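Local coordinates for protein tRNA(Ile2) 2-agmatinylcytidine synthetase TiaS (Archaeoglobus fulgidus, PDB 6AGG) that uses ATP to attach agmatine to the wobble cytidine (C34) of its isoleucine tRNA, forming 2-agmatinylcytidine and switching codon reading from AUG to AUA, at residues 271-276 and 312-317; 340-345 and 385-390; 345-350 and 378-383. All coordinates share one frame; numbering follows the deposited sequence.

Contact 1: 271-276 and 312-317; sequences GRVTLE and RLLRKG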
loop_
_atom_site.group_PDB
_atom_site.type_symbol
_atom_site.label_atom_id
_atom_site.label_comp_id
_atom_site.label_asym_id
_atom_site.label_seq_id
_atom_site.Cartn_x
_atom_site.Cartn_y
_atom_site.Cartn_z
ATOM N N GLY A 271 19.353 2.019 -7.968
ATOM C CA GLY A 271 20.545 2.710 -7.507
ATOM C C GLY A 271 21.600 1.792 -6.924
ATOM O O GLY A 271 21.350 0.613 -6.678
ATOM N N ARG A 272 22.790 2.337 -6.708
ATOM C CA ARG A 272 23.881 1.586 -6.093
ATOM C C ARG A 272 24.150 2.182 -4.728
ATOM O O ARG A 272 24.264 3.398 -4.600
ATOM C CB ARG A 272 25.151 1.683 -6.935
ATOM C CG ARG A 272 24.941 1.587 -8.428
ATOM C CD ARG A 272 26.232 1.913 -9.176
ATOM N NE ARG A 272 26.624 3.315 -9.036
ATOM C CZ ARG A 272 27.492 3.773 -8.137
ATOM N NH1 ARG A 272 28.074 2.944 -7.279
ATOM N NH2 ARG A 272 27.782 5.068 -8.095
ATOM N N VAL A 273 24.263 1.334 -3.714
ATOM C CA VAL A 273 24.423 1.815 -2.341
ATOM C C VAL A 273 25.655 2.693 -2.144
ATOM O O VAL A 273 26.773 2.288 -2.470
ATOM C CB VAL A 273 24.501 0.655 -1.339
ATOM C CG1 VAL A 273 25.048 1.150 -0.023
ATOM C CG2 VAL A 273 23.138 0.033 -1.152
ATOM N N THR A 274 25.449 3.895 -1.609
ATOM C CA THR A 274 26.565 4.763 -1.255
ATOM C C THR A 274 26.865 4.602 0.223
ATOM O O THR A 274 27.803 3.901 0.609
ATOM C CB THR A 274 26.273 6.247 -1.532
ATOM O OG1 THR A 274 25.112 6.373 -2.359
ATOM C CG2 THR A 274 27.468 6.898 -2.226
ATOM N N LEU A 275 26.061 5.266 1.047
ATOM C CA LEU A 275 26.142 5.103 2.490
ATOM C C LEU A 275 25.642 3.711 2.859
ATOM O O LEU A 275 24.814 3.138 2.156
ATOM C CB LEU A 275 25.305 6.173 3.197
ATOM C CG LEU A 275 25.969 7.509 3.557
ATOM C CD1 LEU A 275 27.427 7.573 3.106
ATOM C CD2 LEU A 275 25.167 8.690 3.011
ATOM N N GLU A 276 26.153 3.160 3.955
ATOM C CA GLU A 276 25.661 1.875 4.442
ATOM C C GLU A 276 24.557 2.059 5.489
ATOM O O GLU A 276 24.419 3.135 6.078
ATOM C CB GLU A 276 26.811 1.011 4.973
ATOM C CG GLU A 276 27.394 0.070 3.922
ATOM C CD GLU A 276 28.615 -0.701 4.409
ATOM O OE1 GLU A 276 29.267 -0.261 5.385
ATOM O OE2 GLU A 276 28.925 -1.751 3.805
ATOM N N ARG A 312 19.530 -4.364 6.685
ATOM C CA ARG A 312 20.822 -4.238 7.356
ATOM C C ARG A 312 21.951 -4.996 6.653
ATOM O O ARG A 312 23.126 -4.646 6.800
ATOM C CB ARG A 312 20.724 -4.695 8.812
ATOM C CG ARG A 312 19.922 -3.772 9.705
ATOM C CD ARG A 312 20.206 -4.070 11.166
ATOM N NE ARG A 312 19.245 -3.425 12.052
ATOM C CZ ARG A 312 18.092 -3.974 12.422
ATOM N NH1 ARG A 312 17.761 -5.178 11.977
ATOM N NH2 ARG A 312 17.272 -3.318 13.234
ATOM N N LEU A 313 21.593 -6.031 5.895
ATOM C CA LEU A 313 22.575 -6.827 5.153
ATOM C C LEU A 313 22.967 -6.177 3.830
ATOM O O LEU A 313 23.116 -6.855 2.815
ATOM C CB LEU A 313 22.051 -8.243 4.896
ATOM C CG LEU A 313 22.177 -9.251 6.041
ATOM C CD1 LEU A 313 23.639 -9.611 6.301
ATOM C CD2 LEU A 313 21.517 -8.719 7.303
ATOM N N LEU A 314 23.128 -4.858 3.852
ATOM C CA LEU A 314 23.509 -4.108 2.663
ATOM C C LEU A 314 24.941 -3.597 2.783
ATOM O O LEU A 314 25.380 -3.199 3.866
ATOM C CB LEU A 314 22.548 -2.936 2.431
ATOM C CG LEU A 314 21.367 -3.145 1.471
ATOM C CD1 LEU A 314 20.535 -4.364 1.845
ATOM C CD2 LEU A 314 20.484 -1.901 1.400
ATOM N N ARG A 315 25.662 -3.615 1.666
ATOM C CA ARG A 315 27.029 -3.109 1.621
ATOM C C ARG A 315 27.272 -2.260 0.376
ATOM O O ARG A 315 26.806 -2.591 -0.714
ATOM C CB ARG A 315 28.044 -4.256 1.687
ATOM C CG ARG A 315 28.510 -4.593 3.100
ATOM C CD ARG A 315 27.634 -5.643 3.760
ATOM N NE ARG A 315 27.382 -5.335 5.165
ATOM C CZ ARG A 315 26.754 -6.149 6.009
ATOM N NH1 ARG A 315 26.323 -7.335 5.593
ATOM N NH2 ARG A 315 26.563 -5.782 7.270
ATOM N N LYS A 316 28.005 -1.165 0.552
ATOM C CA LYS A 316 28.308 -0.237 -0.536
ATOM C C LYS A 316 28.578 -0.955 -1.863
ATOM O O LYS A 316 29.299 -1.949 -1.901
ATOM C CB LYS A 316 29.506 0.639 -0.152
ATOM C CG LYS A 316 29.816 1.765 -1.128
ATOM C CD LYS A 316 30.961 2.630 -0.621
ATOM C CE LYS A 316 31.374 3.670 -1.655
ATOM N NZ LYS A 316 32.669 4.324 -1.309
ATOM N N GLY A 317 27.988 -0.452 -2.945
ATOM C CA GLY A 317 28.217 -1.009 -4.268
ATOM C C GLY A 317 27.078 -1.867 -4.787
ATOM O O GLY A 317 26.953 -2.085 -5.991
#
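Val273 lies against the backbone of the 312-317 loop, its CG1 methyl meeting Lys316 CA at 3.6 Å. That methyl stands anti to the backbone N (chi1 164°), which leaves CG2 beside the N and turned to Leu314, where it reaches the CD2 methyl at 4.2 Å; the two side chains cross at about a right angle. The carbonyl of Val273 takes the firm polar bond of the contact: Gly317 N donates to Val273 O over 3.0 Å, in the carbonyl plane and on a lone pair. The same oxygen lies close to Lys316 CA, and the first methylenes of Lys316 run past the carbonyl oxygens of Val273 and Thr274 before the extended chain leads its amine away.

The segment 271-276 is the end of strand 265-273 and the turn after it, while 312-317 starts at the last residue of helix 307-312 and is otherwise loop. They meet within the OB-fold nucleic-acid-binding domain, where strand 265-273 pairs antiparallel with strand 319-327; the bond to Gly317 lies next to this pairing, since Val273 also bonds Asp318 through the backbone.

Farther along, Glu276, its chain extended beyond CG, brings OE2 alongside the CA and CG of Arg315, near the edge of the guanidinium. Lys316 N gives Glu276 OE2 a weak bond at 3.4 Å, and Arg315 NE stays 4.1 Å from Glu276 OE2, opposite charges too far apart for a salt bridge, with carboxylate and guanidinium planes nearly perpendicular (82°). Behind this layer, the side-chain oxygen Asp318 OD2 accepts from Arg315 N, and Phe287 and Ile289 of strand 285-291 back Leu314 and Val273 respectively.

Contact 2: 340-345 and 385-390; sequences ELAEIW and VERELQ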
loop_
_atom_site.group_PDB
_atom_site.type_symbol
_atom_site.label_atom_id
_atom_site.label_comp_id
_atom_site.label_asym_id
_atom_site.label_seq_id
_atom_site.Cartn_x
_atom_site.Cartn_y
_atom_site.Cartn_z
ATOM N N GLU A 340 21.879 -7.066 -8.506
ATOM C CA GLU A 340 23.211 -7.646 -8.434
ATOM C C GLU A 340 23.860 -7.334 -7.091
ATOM O O GLU A 340 23.897 -6.179 -6.654
ATOM C CB GLU A 340 24.083 -7.128 -9.582
ATOM C CG GLU A 340 25.501 -7.647 -9.572
ATOM C CD GLU A 340 26.493 -6.609 -10.051
ATOM O OE1 GLU A 340 27.430 -6.289 -9.287
ATOM O OE2 GLU A 340 26.332 -6.111 -11.187
ATOM N N LEU A 341 24.357 -8.373 -6.432
ATOM C CA LEU A 341 25.081 -8.200 -5.181
ATOM C C LEU A 341 26.527 -7.814 -5.472
ATOM O O LEU A 341 27.141 -8.317 -6.417
ATOM C CB LEU A 341 25.021 -9.470 -4.327
ATOM C CG LEU A 341 24.298 -10.702 -4.881
ATOM C CD1 LEU A 341 25.003 -11.265 -6.111
ATOM C CD2 LEU A 341 24.188 -11.766 -3.801
ATOM N N ALA A 342 27.065 -6.912 -4.659
ATOM C CA ALA A 342 28.417 -6.418 -4.872
ATOM C C ALA A 342 29.477 -7.456 -4.500
ATOM O O ALA A 342 29.534 -7.915 -3.358
ATOM C CB ALA A 342 28.635 -5.123 -4.095
ATOM N N GLU A 343 30.306 -7.826 -5.473
ATOM C CA GLU A 343 31.441 -8.722 -5.237
ATOM C C GLU A 343 32.540 -8.035 -4.421
ATOM O O GLU A 343 32.945 -6.915 -4.740
ATOM C CB GLU A 343 32.015 -9.201 -6.572
ATOM C CG GLU A 343 31.376 -10.468 -7.112
ATOM C CD GLU A 343 32.199 -11.713 -6.803
ATOM O OE1 GLU A 343 31.717 -12.556 -6.013
ATOM O OE2 GLU A 343 33.322 -11.851 -7.349
ATOM N N ILE A 344 33.026 -8.702 -3.375
ATOM C CA ILE A 344 34.086 -8.119 -2.543
ATOM C C ILE A 344 35.331 -9.014 -2.317
ATOM O O ILE A 344 35.374 -9.824 -1.383
ATOM C CB ILE A 344 33.536 -7.621 -1.186
ATOM C CG1 ILE A 344 32.446 -6.562 -1.404
ATOM C CG2 ILE A 344 34.667 -7.054 -0.336
ATOM C CD1 ILE A 344 30.996 -7.017 -1.079
ATOM N N TRP A 345 36.343 -8.845 -3.167
ATOM C CA TRP A 345 37.604 -9.574 -3.009
ATOM C C TRP A 345 38.334 -9.163 -1.735
ATOM O O TRP A 345 38.563 -7.975 -1.496
ATOM C CB TRP A 345 38.550 -9.344 -4.197
ATOM C CG TRP A 345 38.119 -9.941 -5.501
ATOM C CD1 TRP A 345 36.840 -10.192 -5.912
ATOM C CD2 TRP A 345 38.975 -10.357 -6.573
ATOM N NE1 TRP A 345 36.848 -10.737 -7.174
ATOM C CE2 TRP A 345 38.149 -10.849 -7.603
ATOM C CE3 TRP A 345 40.366 -10.363 -6.763
ATOM C CZ2 TRP A 345 38.659 -11.340 -8.807
ATOM C CZ3 TRP A 345 40.873 -10.852 -7.958
ATOM C CH2 TRP A 345 40.021 -11.334 -8.963
ATOM N N VAL A 385 33.454 -12.795 -0.199
ATOM C CA VAL A 385 32.623 -12.844 1.004
ATOM C C VAL A 385 31.278 -13.525 0.734
ATOM O O VAL A 385 30.754 -13.458 -0.378
ATOM C CB VAL A 385 32.387 -11.434 1.598
ATOM C CG1 VAL A 385 33.625 -10.955 2.348
ATOM C CG2 VAL A 385 31.993 -10.445 0.504
ATOM N N GLU A 386 30.729 -14.184 1.752
ATOM C CA GLU A 386 29.456 -14.896 1.615
ATOM C C GLU A 386 28.408 -14.458 2.643
ATOM O O GLU A 386 28.302 -15.050 3.720
ATOM C CB GLU A 386 29.669 -16.405 1.734
ATOM C CG GLU A 386 30.414 -17.034 0.580
ATOM C CD GLU A 386 30.295 -18.544 0.584
ATOM O OE1 GLU A 386 31.017 -19.206 1.364
ATOM O OE2 GLU A 386 29.467 -19.069 -0.188
ATOM N N ARG A 387 27.622 -13.438 2.308
ATOM C CA ARG A 387 26.602 -12.940 3.226
ATOM C C ARG A 387 25.253 -13.618 3.003
ATOM O O ARG A 387 24.996 -14.166 1.931
ATOM C CB ARG A 387 26.462 -11.420 3.113
ATOM C CG ARG A 387 26.155 -10.930 1.713
ATOM C CD ARG A 387 26.148 -9.411 1.650
ATOM N NE ARG A 387 26.001 -8.930 0.279
ATOM C CZ ARG A 387 26.120 -7.657 -0.086
ATOM N NH1 ARG A 387 26.391 -6.728 0.820
ATOM N NH2 ARG A 387 25.971 -7.316 -1.360
ATOM N N GLU A 388 24.400 -13.578 4.023
ATOM C CA GLU A 388 23.088 -14.211 3.947
ATOM C C GLU A 388 22.112 -13.356 3.159
ATOM O O GLU A 388 21.027 -13.029 3.645
ATOM C CB GLU A 388 22.514 -14.480 5.342
ATOM C CG GLU A 388 23.276 -15.507 6.162
ATOM C CD GLU A 388 24.450 -14.905 6.907
ATOM O OE1 GLU A 388 24.798 -13.737 6.626
ATOM O OE2 GLU A 388 25.019 -15.595 7.780
ATOM N N LEU A 389 22.498 -12.987 1.943
ATOM C CA LEU A 389 21.596 -12.233 1.085
ATOM C C LEU A 389 21.512 -12.821 -0.316
ATOM O O LEU A 389 22.472 -12.777 -1.084
ATOM C CB LEU A 389 21.986 -10.756 1.031
ATOM C CG LEU A 389 20.909 -9.880 0.388
ATOM C CD1 LEU A 389 19.553 -10.201 1.005
ATOM C CD2 LEU A 389 21.239 -8.397 0.515
ATOM N N GLN A 390 20.349 -13.379 -0.634
ATOM C CA GLN A 390 20.072 -13.881 -1.970
ATOM C C GLN A 390 19.491 -12.747 -2.799
ATOM O O GLN A 390 18.725 -11.936 -2.287
ATOM C CB GLN A 390 19.075 -15.039 -1.905
ATOM C CG GLN A 390 19.567 -16.243 -1.115
ATOM C CD GLN A 390 18.430 -17.033 -0.492
ATOM O OE1 GLN A 390 17.256 -16.682 -0.641
ATOM N NE2 GLN A 390 18.775 -18.103 0.215
#
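Ile344 packs its branched CB against one methyl of Val385, with Ile344 CB and Val385 CG2 3.6 Å apart. The two side chains meet at an oblique angle. With CG1 of Val385 anti to the carbonyl carbon (chi1 -77°), CG2 falls in the crowded position between the backbone N and the carbonyl carbon, and this branch faces Ile344. Here the backbones come nearest: Ile344 CA and Val385 CA are 6.1 Å apart.

Toward the other end the segments spread, and Arg387 bridges the wider gap. Its chain is extended from CG to NE, and this straight arm carries the guanidinium across to Leu341 and Ala342. Leu341 CB sits at the edge of the guanidinium, in its plane, 3.8 Å from Arg387 NH2. The same nitrogen stands 3.5 Å from Ala342 N, but both are donors and no bond joins them. Asp318, outside the two segments, accounts for their closeness: its OD1 accepts from Ala342 N and forms a salt bridge with Arg387 NH2, so one carboxylate oxygen ties the backbone of 340-345 to the side chain from 385-390. This shared acceptor would probably offset the closeness of the two donors. Beyond the arginine, Leu341 directs CD2 to the carbonyl of Leu389, with Leu341 CD2 and Leu389 O 3.4 Å apart, and its side chain also touches Pro391.

No hydrogen bond passes directly between the segments, which run in nearly opposite directions (163° between their end-to-end lines). They form a linker of two chain segments, irregular in conformation, the outgoing and returning connections between the OB-fold domain and the C-terminal zinc ribbon.

Contact 3: 345-350 and 378-383; sequences WVEKNP and DEKLRE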
loop_
_atom_site.group_PDB
_atom_site.type_symbol
_atom_site.label_atom_id
_atom_site.label_comp_id
_atom_site.label_asym_id
_atom_site.label_seq_id
_atom_site.Cartn_x
_atom_site.Cartn_y
_atom_site.Cartn_z
ATOM N N TRP A 345 36.343 -8.845 -3.167
ATOM C CA TRP A 345 37.604 -9.574 -3.009
ATOM C C TRP A 345 38.334 -9.163 -1.735
ATOM O O TRP A 345 38.563 -7.975 -1.496
ATOM C CB TRP A 345 38.550 -9.344 -4.197
ATOM C CG TRP A 345 38.119 -9.941 -5.501
ATOM C CD1 TRP A 345 36.840 -10.192 -5.912
ATOM C CD2 TRP A 345 38.975 -10.357 -6.573
ATOM N NE1 TRP A 345 36.848 -10.737 -7.174
ATOM C CE2 TRP A 345 38.149 -10.849 -7.603
ATOM C CE3 TRP A 345 40.366 -10.363 -6.763
ATOM C CZ2 TRP A 345 38.659 -11.340 -8.807
ATOM C CZ3 TRP A 345 40.873 -10.852 -7.958
ATOM C CH2 TRP A 345 40.021 -11.334 -8.963
ATOM N N VAL A 346 38.723 -10.153 -0.937
ATOM C CA VAL A 346 39.479 -9.896 0.284
ATOM C C VAL A 346 40.717 -10.790 0.381
ATOM O O VAL A 346 40.654 -11.997 0.140
ATOM C CB VAL A 346 38.605 -10.067 1.552
ATOM C CG1 VAL A 346 37.542 -8.977 1.620
ATOM C CG2 VAL A 346 37.962 -11.449 1.585
ATOM N N GLU A 347 41.845 -10.178 0.729
ATOM C CA GLU A 347 43.086 -10.908 0.937
ATOM C C GLU A 347 43.386 -11.049 2.424
ATOM O O GLU A 347 43.761 -10.083 3.084
ATOM C CB GLU A 347 44.247 -10.206 0.236
ATOM C CG GLU A 347 44.157 -10.230 -1.276
ATOM C CD GLU A 347 45.523 -10.242 -1.936
ATOM O OE1 GLU A 347 45.605 -9.921 -3.140
ATOM O OE2 GLU A 347 46.516 -10.581 -1.250
ATOM N N LYS A 348 43.205 -12.257 2.946
ATOM C CA LYS A 348 43.495 -12.547 4.344
ATOM C C LYS A 348 44.701 -13.480 4.477
ATOM O O LYS A 348 45.255 -13.944 3.479
ATOM C CB LYS A 348 42.266 -13.146 5.039
ATOM C CG LYS A 348 41.380 -13.988 4.131
ATOM C CD LYS A 348 40.283 -14.706 4.914
ATOM C CE LYS A 348 40.873 -15.667 5.940
ATOM N NZ LYS A 348 39.861 -16.614 6.492
ATOM N N ASN A 349 45.110 -13.739 5.715
ATOM C CA ASN A 349 46.222 -14.642 5.977
ATOM C C ASN A 349 45.868 -16.091 5.669
ATOM O O ASN A 349 44.696 -16.456 5.648
ATOM C CB ASN A 349 46.680 -14.512 7.430
ATOM C CG ASN A 349 47.592 -13.326 7.648
ATOM O OD1 ASN A 349 47.552 -12.349 6.900
ATOM N ND2 ASN A 349 48.427 -13.410 8.671
ATOM N N PRO A 350 46.883 -16.924 5.414
ATOM C CA PRO A 350 46.591 -18.343 5.202
ATOM C C PRO A 350 45.999 -19.005 6.444
ATOM O O PRO A 350 46.486 -18.783 7.549
ATOM C CB PRO A 350 47.974 -18.947 4.901
ATOM C CG PRO A 350 48.769 -17.824 4.372
ATOM C CD PRO A 350 48.291 -16.602 5.119
ATOM N N ASP A 378 53.487 -18.897 2.463
ATOM C CA ASP A 378 54.241 -17.732 2.009
ATOM C C ASP A 378 53.368 -16.661 1.358
ATOM O O ASP A 378 53.828 -15.541 1.139
ATOM C CB ASP A 378 55.359 -18.157 1.046
ATOM C CG ASP A 378 56.484 -18.909 1.745
ATOM O OD1 ASP A 378 57.536 -18.292 2.025
ATOM O OD2 ASP A 378 56.315 -20.117 2.013
ATOM N N GLU A 379 52.117 -17.005 1.053
ATOM C CA GLU A 379 51.209 -16.055 0.409
ATOM C C GLU A 379 49.781 -16.022 0.981
ATOM O O GLU A 379 49.333 -16.955 1.648
ATOM C CB GLU A 379 51.189 -16.270 -1.111
ATOM C CG GLU A 379 50.855 -17.683 -1.561
ATOM C CD GLU A 379 51.069 -17.872 -3.057
ATOM O OE1 GLU A 379 50.309 -18.641 -3.686
ATOM O OE2 GLU A 379 52.004 -17.250 -3.606
ATOM N N LYS A 380 49.076 -14.931 0.700
ATOM C CA LYS A 380 47.721 -14.719 1.200
ATOM C C LYS A 380 46.663 -15.397 0.334
ATOM O O LYS A 380 46.827 -15.513 -0.877
ATOM C CB LYS A 380 47.431 -13.222 1.267
ATOM C CG LYS A 380 48.384 -12.447 2.151
ATOM C CD LYS A 380 48.206 -10.951 1.951
ATOM C CE LYS A 380 49.075 -10.153 2.909
ATOM N NZ LYS A 380 49.147 -8.713 2.529
ATOM N N LEU A 381 45.568 -15.825 0.955
ATOM C CA LEU A 381 44.475 -16.475 0.232
ATOM C C LEU A 381 43.278 -15.535 -0.032
ATOM O O LEU A 381 42.582 -15.139 0.898
ATOM C CB LEU A 381 44.034 -17.757 0.965
ATOM C CG LEU A 381 43.842 -17.765 2.494
ATOM C CD1 LEU A 381 42.576 -17.028 2.912
ATOM C CD2 LEU A 381 43.808 -19.188 3.049
ATOM N N ARG A 382 43.049 -15.190 -1.302
ATOM C CA ARG A 382 41.931 -14.326 -1.699
ATOM C C ARG A 382 40.623 -15.105 -1.782
ATOM O O ARG A 382 40.613 -16.270 -2.181
ATOM C CB ARG A 382 42.189 -13.645 -3.050
ATOM C CG ARG A 382 43.589 -13.110 -3.233
ATOM C CD ARG A 382 44.545 -14.232 -3.648
ATOM N NE ARG A 382 45.787 -14.209 -2.881
ATOM C CZ ARG A 382 46.935 -13.714 -3.328
ATOM N NH1 ARG A 382 47.009 -13.206 -4.552
ATOM N NH2 ARG A 382 48.011 -13.734 -2.555
ATOM N N GLU A 383 39.522 -14.453 -1.418
ATOM C CA GLU A 383 38.212 -15.086 -1.449
ATOM C C GLU A 383 37.097 -14.068 -1.657
ATOM O O GLU A 383 37.310 -12.860 -1.555
ATOM C CB GLU A 383 37.952 -15.852 -0.151
ATOM C CG GLU A 383 38.731 -17.142 -0.004
ATOM C CD GLU A 383 38.121 -18.070 1.029
ATOM O OE1 GLU A 383 37.021 -17.756 1.537
ATOM O OE2 GLU A 383 38.743 -19.116 1.327
#
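Lys380 O is gripped by two nitrogens of one side chain, Arg382 NE at 2.6 Å and Arg382 NH2 at 2.7 Å. Both approach from the same face of the carbonyl plane; the arginine folds back side-on onto its own segment, to the residue just before strand 381-384, and the grip restrains the guanidinium from turning. Its chain is bent at chi2 and chi3 (81° and -134°), as this return requires. Glu347 then lies alongside, pointing the same way, with its carboxylate stacked on the guanidinium at 23° between planes. Glu347 OE2 to Arg382 NH2 is a long salt bridge of 3.7 Å; the oxygen sits over the face, and no N-H points at it, leaving charge attraction and the contact between the two CG methylenes.

Glu347 and Arg382 form the antiparallel non-hydrogen-bonded pair, between hydrogen-bonded pairs on either side. Val346 N donates to Glu383 O and Glu383 N to Val346 O, both 3.1 Å; beyond, Leu381 N reaches Lys348 O at 3.2 Å. The side chains of Lys348 and Leu381 share a face and cross obliquely, Lys348 CG 3.5 Å from Leu381 CD1, while Leu381 CD2 lies against Pro350 CA.

Strands 345-348 and 381-384 make a two-stranded antiparallel sheet of their own, leading into the zinc ribbon, where strand 368-370 packs Phe368 against Asn349, Pro350 and Lys380, and Asn349 ND2 bonds Met359 O.

How the contacts relate
The three contacts follow one another outward from the OB-fold domain to the zinc ribbon. Contacts 1 and 2 have centres about 11 Å apart and touch, for example where Arg387 meets Arg315, and Asp318, next to Gly317, bonds to both. Centres of contacts 2 and 3 are about 17 Å apart, and the two share Trp345; contacts 1 and 3, about 24 Å between centres, do not touch. Along the chain contact 1 closes first, then contact 3 is nested within the loop closed by contact 2. The ribbon is thus an insertion between strands 335-338 and 392-395, which pair in the sheet that also holds the OB-fold strands, and a narrow two-chain stalk carries it.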